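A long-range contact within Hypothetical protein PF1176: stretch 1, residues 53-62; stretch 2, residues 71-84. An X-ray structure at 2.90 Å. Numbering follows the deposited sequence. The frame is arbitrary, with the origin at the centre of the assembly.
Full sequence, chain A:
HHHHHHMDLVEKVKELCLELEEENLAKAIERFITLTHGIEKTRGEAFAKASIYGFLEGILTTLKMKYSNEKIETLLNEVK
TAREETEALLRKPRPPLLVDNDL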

# COMPACT_ATOMS: atom_id res chain seq x y z
N TYR A 53 7.06 -6.69 5.57
CA TYR A 53 7.17 -5.29 5.99
C TYR A 53 7.37 -5.16 7.48
O TYR A 53 8.21 -4.38 7.93
CB TYR A 53 5.92 -4.51 5.57
CG TYR A 53 5.81 -4.23 4.09
CD1 TYR A 53 4.59 -3.90 3.51
CD2 TYR A 53 6.93 -4.34 3.25
CE1 TYR A 53 4.48 -3.68 2.14
CE2 TYR A 53 6.83 -4.12 1.88
CZ TYR A 53 5.60 -3.79 1.33
OH TYR A 53 5.48 -3.57 -0.03
N GLY A 54 6.60 -5.92 8.26
CA GLY A 54 6.76 -5.86 9.70
C GLY A 54 8.18 -6.24 10.04
O GLY A 54 8.82 -5.66 10.92
N PHE A 55 8.67 -7.24 9.31
CA PHE A 55 10.01 -7.77 9.47
C PHE A 55 11.05 -6.68 9.17
O PHE A 55 12.04 -6.53 9.89
CB PHE A 55 10.18 -8.96 8.52
CG PHE A 55 11.55 -9.53 8.50
CD1 PHE A 55 12.33 -9.45 7.36
CD2 PHE A 55 12.08 -10.16 9.62
CE1 PHE A 55 13.62 -9.99 7.33
CE2 PHE A 55 13.36 -10.69 9.60
CZ PHE A 55 14.13 -10.61 8.45
N LEU A 56 10.83 -5.92 8.11
CA LEU A 56 11.76 -4.86 7.77
C LEU A 56 11.72 -3.79 8.84
O LEU A 56 12.75 -3.19 9.16
CB LEU A 56 11.40 -4.24 6.42
CG LEU A 56 11.34 -5.14 5.19
CD1 LEU A 56 11.03 -4.27 4.00
CD2 LEU A 56 12.66 -5.90 4.99
N GLU A 57 10.54 -3.53 9.40
CA GLU A 57 10.41 -2.51 10.44
C GLU A 57 11.30 -2.93 11.59
O GLU A 57 12.11 -2.14 12.04
CB GLU A 57 8.96 -2.37 10.94
CG GLU A 57 8.23 -1.15 10.38
CD GLU A 57 7.22 -0.53 11.34
OE1 GLU A 57 7.56 -0.28 12.52
OE2 GLU A 57 6.08 -0.26 10.92
N GLY A 58 11.13 -4.17 12.03
CA GLY A 58 11.94 -4.71 13.11
C GLY A 58 13.42 -4.51 12.82
O GLY A 58 14.18 -4.12 13.70
N ILE A 59 13.85 -4.79 11.61
CA ILE A 59 15.25 -4.59 11.27
C ILE A 59 15.59 -3.09 11.35
O ILE A 59 16.46 -2.67 12.12
CB ILE A 59 15.55 -5.12 9.87
CG1 ILE A 59 15.65 -6.65 9.93
CG2 ILE A 59 16.83 -4.51 9.34
CD1 ILE A 59 15.75 -7.32 8.57
N LEU A 60 14.89 -2.28 10.56
CA LEU A 60 15.13 -0.85 10.55
C LEU A 60 15.07 -0.19 11.92
O LEU A 60 15.74 0.82 12.16
CB LEU A 60 14.13 -0.17 9.63
CG LEU A 60 14.28 -0.50 8.15
CD1 LEU A 60 13.17 0.18 7.35
CD2 LEU A 60 15.66 -0.03 7.68
N THR A 61 14.27 -0.75 12.83
CA THR A 61 14.14 -0.15 14.16
C THR A 61 15.32 -0.46 15.07
O THR A 61 15.80 0.43 15.77
CB THR A 61 12.83 -0.58 14.86
OG1 THR A 61 11.73 0.10 14.24
CG2 THR A 61 12.85 -0.20 16.33
N THR A 62 15.80 -1.70 15.07
CA THR A 62 16.92 -1.98 15.96
C THR A 62 18.24 -1.36 15.45
O THR A 62 19.16 -1.15 16.23
CB THR A 62 17.09 -3.50 16.22
OG1 THR A 62 18.30 -3.98 15.63
CG2 THR A 62 15.92 -4.26 15.68
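Stretch 2 (71-84) KIETLLNEVKTARE

Stretch 2 is helical from Lys 71 to Glu 84, and it packs against the helix of stretch 1 in a nearly antiparallel sense. The N-to-C directions differ by 156° (signed crossing angle -156°), and the axes approach to 9.1 Å. Because the two helices run in nearly opposite directions, the beginning of stretch 2 lies near Leu 60 and its end near Tyr 53. The contact buries 606 Å², summed over both sides.

Ile 72, in the m, t rotamer, brings its CG2 methyl to 3.5 Å from the backbone O of Leu 60. The CA-to-CB bond of Glu 73 points away and Thr 74 is out of reach. One turn on from Ile 72, Leu 75 points toward stretch 1; its CB lies 4.3 Å from Leu 60 CD1. Leu 76 comes nearer: its CA is 3.4 Å from Leu 60 CD1, while its own CD1 reaches Leu 60 CB at 4.0 Å and the aliphatic Glu 57 CG at 3.8 Å. Apolar side chains suit these places because the surface they meet is formed largely by Leu 60, joined at Leu 76 by the aliphatic part of Glu 57. The CA atoms of Leu 60 and Leu 76 are 5.7 Å apart.

The CA-to-CB bonds of Asn 77 and Thr 81 point away from stretch 1. Between them, Val 79 is the knob of this helix, set among Tyr 53, Leu 56, Glu 57 and Leu 60. A compact, branched residue suits such a hole: both methyls of Val 79 touch Leu 56, CG1 and CG2 lying 3.9 and 4.0 Å from Leu 56 CB; CG2 also meets Leu 60 CD1 at 3.6 Å, and CG1 approaches Tyr 53 O at 3.1 Å.

Lys 80, modelled only to CB, helps frame the reciprocal hole: the side chain of Glu 57 sits among Leu 76, Val 79, Lys 80 and Arg 83, with Glu 57 OE2 3.6 Å from Lys 80 CA. Thr 81 OG1 donates a hydrogen bond to Asn 77 O (2.7 Å) within its own helix. Ala 82, small enough to let an aromatic ring come close, places CB over one face of Tyr 53 in a CH-pi contact, 4.0 Å from the ring centroid.

Arg 83 combines two roles. Its aliphatic CG lies 3.4 Å from Tyr 53 CB and its CD 3.9 Å from Gly 54 CA. Its CA-to-CB bond points sideways, but the long chain brings NH1 to Glu 57 OE2 in a hydrogen-bonded salt bridge, modelled very short at 2.3 Å.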

# COMPACT_ATOMS: atom_id res chain seq x y z
N LYS A 71 19.29 7.88 6.32
CA LYS A 71 18.66 6.93 5.40
C LYS A 71 17.80 5.92 6.18
O LYS A 71 16.80 5.42 5.67
CB LYS A 71 19.73 6.20 4.58
N ILE A 72 18.19 5.62 7.42
CA ILE A 72 17.45 4.67 8.24
C ILE A 72 16.02 5.15 8.53
O ILE A 72 15.05 4.45 8.23
CB ILE A 72 18.16 4.38 9.59
CG1 ILE A 72 19.55 3.77 9.34
CG2 ILE A 72 17.36 3.37 10.40
CD1 ILE A 72 20.35 3.50 10.59
N GLU A 73 15.89 6.33 9.13
CA GLU A 73 14.56 6.84 9.45
C GLU A 73 13.76 7.04 8.18
O GLU A 73 12.60 6.64 8.10
CB GLU A 73 14.68 8.16 10.22
N THR A 74 14.39 7.65 7.18
CA THR A 74 13.71 7.89 5.92
C THR A 74 13.15 6.55 5.43
O THR A 74 11.98 6.45 5.06
CB THR A 74 14.69 8.47 4.89
N LEU A 75 13.98 5.52 5.48
CA LEU A 75 13.57 4.20 5.04
C LEU A 75 12.53 3.57 5.98
O LEU A 75 11.57 2.95 5.53
CB LEU A 75 14.80 3.30 4.92
CG LEU A 75 14.81 2.41 3.68
CD1 LEU A 75 14.37 3.19 2.46
CD2 LEU A 75 16.20 1.85 3.49
N LEU A 76 12.72 3.74 7.28
CA LEU A 76 11.80 3.21 8.26
C LEU A 76 10.41 3.78 8.03
O LEU A 76 9.42 3.05 8.06
CB LEU A 76 12.27 3.56 9.67
CG LEU A 76 11.33 3.12 10.80
CD1 LEU A 76 10.77 1.72 10.53
CD2 LEU A 76 12.11 3.16 12.10
N ASN A 77 10.33 5.08 7.79
CA ASN A 77 9.04 5.71 7.53
C ASN A 77 8.27 5.02 6.39
O ASN A 77 7.09 4.73 6.52
CB ASN A 77 9.25 7.18 7.20
N GLU A 78 8.96 4.76 5.27
CA GLU A 78 8.35 4.10 4.10
C GLU A 78 7.78 2.69 4.41
O GLU A 78 6.62 2.38 4.08
CB GLU A 78 9.39 3.99 2.96
CG GLU A 78 10.29 5.21 2.81
CD GLU A 78 10.74 5.46 1.38
OE1 GLU A 78 10.93 4.49 0.61
OE2 GLU A 78 10.93 6.64 1.03
N VAL A 79 8.59 1.84 5.04
CA VAL A 79 8.11 0.52 5.39
C VAL A 79 6.87 0.69 6.26
O VAL A 79 5.87 0.02 6.05
CB VAL A 79 9.18 -0.27 6.15
CG1 VAL A 79 8.61 -1.57 6.65
CG2 VAL A 79 10.34 -0.57 5.24
N LYS A 80 6.94 1.60 7.22
CA LYS A 80 5.80 1.87 8.09
C LYS A 80 4.60 2.29 7.22
O LYS A 80 3.49 1.76 7.34
CB LYS A 80 6.16 2.96 9.10
N THR A 81 4.85 3.24 6.32
CA THR A 81 3.83 3.73 5.40
C THR A 81 3.21 2.61 4.57
O THR A 81 1.98 2.58 4.38
CB THR A 81 4.43 4.78 4.45
OG1 THR A 81 5.03 5.82 5.23
CG2 THR A 81 3.37 5.39 3.56
N ALA A 82 4.06 1.71 4.08
CA ALA A 82 3.63 0.58 3.26
C ALA A 82 2.80 -0.42 4.06
O ALA A 82 1.86 -1.02 3.54
CB ALA A 82 4.84 -0.12 2.68
N ARG A 83 3.17 -0.59 5.32
CA ARG A 83 2.46 -1.52 6.19
C ARG A 83 1.06 -1.04 6.33
O ARG A 83 0.09 -1.77 6.10
CB ARG A 83 3.10 -1.55 7.57
CG ARG A 83 4.19 -2.59 7.72
CD ARG A 83 4.49 -2.79 9.19
NE ARG A 83 3.26 -2.63 9.98
CZ ARG A 83 2.95 -1.54 10.67
NH1 ARG A 83 3.78 -0.51 10.70
NH2 ARG A 83 1.80 -1.46 11.32
N GLU A 84 0.95 0.23 6.69
CA GLU A 84 -0.34 0.87 6.87
C GLU A 84 -1.25 0.78 5.66
O GLU A 84 -2.43 0.48 5.80
CB GLU A 84 -0.13 2.31 7.28
CG GLU A 84 0.40 2.44 8.69
CD GLU A 84 0.73 3.87 9.06
OE1 GLU A 84 0.65 4.20 10.26
OE2 GLU A 84 1.07 4.65 8.14